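Side-chain contact in major extracellular endoglucanase (Xanthomonas campestris pv. campestris, PDB 4TUF), which hydrolyses internal beta-1,4-glucosidic linkages in cellulose, lichenin and cereal beta-glucans through its glycosyl hydrolase family 5 catalytic domain: residues A130-L133 with A134-F138. Residues are numbered along the deposited sequence; the frame is centred on the assembly and turned at random.
Sequences AQWL and ADLRF. With 2HP (dihydrogenphosphate ion), chain G; 2HP (dihydrogenphosphate ion), chain K.
Leu136, one turn further along helix 129-143, lays its CD1 methyl over one face of the Trp132 indole. This helix belongs to a beta-alpha-beta unit of the TIM barrel, between parallel strands 105-110 and 149-153. The methyl lies 4.0 Å from the centroid of the six-membered ring of Trp132, 27° off the ring normal, which makes a CH-pi contact. With CG anti to the backbone N (chi1 175°), the Trp132 ring comes within reach of Leu136. The indole is buried. Its NE1 is hydrogen-bonded to Leu154 O and its ring meets His110 edge-to-face, while Leu136 also packs on Val184 of helix 173-187.

The backbone between the two side chains is regular alpha-helix. Leu136 N donates to Trp132 O at 3.1 Å and 170°, and Arg137 N donates to Leu133 O at 3.0 Å. The bent Arg137 side chain brings one guanidinium face over that same Leu133 carbonyl oxygen, which lies near the rim of the group.

Another side of the helix faces two dihydrogenphosphate ions. Gln131 and Asp135 border one of them, together with Arg67 and with Tyr127, whose OH is hydrogen-bonded to Asp135 OD2. Asp135 and Phe138 line the pocket of the second ion, whose O1 lies over one face of the Phe138 ring, toward its rim. At the first ion, Gln131 NE2 donates a nearly straight bond to phosphate O4, 2.9 Å long.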
# COMPACT_ATOMS: atom_id res chain seq x y z
N ALA A 130 -9.03 -13.23 -15.22
CA ALA A 130 -8.86 -14.60 -14.72
C ALA A 130 -7.47 -14.81 -14.11
O ALA A 130 -7.34 -15.38 -13.02
CB ALA A 130 -9.10 -15.59 -15.83
N GLN A 131 -6.43 -14.35 -14.81
CA GLN A 131 -5.07 -14.44 -14.29
C GLN A 131 -4.93 -13.62 -13.01
O GLN A 131 -4.29 -14.05 -12.06
CB GLN A 131 -4.04 -13.97 -15.32
CG GLN A 131 -3.95 -14.84 -16.56
CD GLN A 131 -2.95 -14.31 -17.56
OE1 GLN A 131 -3.29 -13.55 -18.47
NE2 GLN A 131 -1.69 -14.72 -17.40
N TRP A 132 -5.54 -12.44 -13.01
CA TRP A 132 -5.52 -11.57 -11.83
C TRP A 132 -6.10 -12.28 -10.62
O TRP A 132 -5.46 -12.36 -9.57
CB TRP A 132 -6.29 -10.28 -12.11
CG TRP A 132 -6.40 -9.39 -10.91
CD1 TRP A 132 -5.38 -8.86 -10.18
CD2 TRP A 132 -7.61 -8.92 -10.30
NE1 TRP A 132 -5.87 -8.10 -9.15
CE2 TRP A 132 -7.24 -8.12 -9.20
CE3 TRP A 132 -8.97 -9.11 -10.57
CZ2 TRP A 132 -8.18 -7.49 -8.38
CZ3 TRP A 132 -9.90 -8.49 -9.75
CH2 TRP A 132 -9.50 -7.69 -8.67
N LEU A 133 -7.31 -12.80 -10.75
CA LEU A 133 -7.94 -13.53 -9.66
C LEU A 133 -7.12 -14.75 -9.25
O LEU A 133 -6.97 -15.03 -8.06
CB LEU A 133 -9.35 -13.95 -10.04
CG LEU A 133 -10.32 -12.80 -10.34
CD1 LEU A 133 -11.58 -13.33 -10.99
CD2 LEU A 133 -10.65 -12.06 -9.06
N ALA A 134 -6.60 -15.47 -10.24
CA ALA A 134 -5.83 -16.68 -9.93
C ALA A 134 -4.59 -16.34 -9.12
O ALA A 134 -4.20 -17.07 -8.21
CB ALA A 134 -5.45 -17.42 -11.20
N ASP A 135 -3.98 -15.20 -9.43
CA ASP A 135 -2.76 -14.80 -8.74
C ASP A 135 -3.06 -14.39 -7.30
O ASP A 135 -2.31 -14.74 -6.39
CB ASP A 135 -2.06 -13.68 -9.52
CG ASP A 135 -1.38 -14.20 -10.79
OD1 ASP A 135 -1.16 -15.43 -10.90
OD2 ASP A 135 -1.07 -13.38 -11.69
N LEU A 136 -4.16 -13.67 -7.09
CA LEU A 136 -4.64 -13.38 -5.74
C LEU A 136 -4.88 -14.67 -4.94
O LEU A 136 -4.46 -14.78 -3.79
CB LEU A 136 -5.92 -12.55 -5.78
CG LEU A 136 -5.83 -11.14 -6.38
CD1 LEU A 136 -7.19 -10.47 -6.39
CD2 LEU A 136 -4.82 -10.28 -5.65
N ARG A 137 -5.54 -15.64 -5.54
CA ARG A 137 -5.78 -16.90 -4.85
C ARG A 137 -4.48 -17.63 -4.57
O ARG A 137 -4.35 -18.28 -3.53
CB ARG A 137 -6.72 -17.82 -5.64
CG ARG A 137 -8.17 -17.36 -5.69
CD ARG A 137 -9.11 -18.51 -6.02
NE ARG A 137 -8.78 -19.11 -7.31
CZ ARG A 137 -9.25 -18.68 -8.48
NH1 ARG A 137 -10.09 -17.65 -8.51
NH2 ARG A 137 -8.89 -19.28 -9.60
N PHE A 138 -3.52 -17.53 -5.49
CA PHE A 138 -2.23 -18.20 -5.31
C PHE A 138 -1.53 -17.70 -4.07
O PHE A 138 -1.03 -18.47 -3.26
CB PHE A 138 -1.31 -17.98 -6.52
CG PHE A 138 0.06 -18.58 -6.34
CD1 PHE A 138 0.30 -19.90 -6.66
CD2 PHE A 138 1.11 -17.82 -5.85
CE1 PHE A 138 1.55 -20.45 -6.50
CE2 PHE A 138 2.36 -18.37 -5.68
CZ PHE A 138 2.58 -19.68 -6.00
P 2HP G . -0.53 -16.56 -14.23
O1 2HP G . -1.32 -17.18 -13.09
O2 2HP G . -0.50 -15.06 -14.07
O3 2HP G . 0.89 -17.07 -14.20
O4 2HP G . -1.17 -16.94 -15.55
P 2HP K . 1.63 -18.50 -10.83
O1 2HP K . 2.59 -19.34 -10.02
O2 2HP K . 2.16 -17.10 -10.96
O3 2HP K . 1.47 -19.11 -12.20
O4 2HP K . 0.30 -18.45 -10.12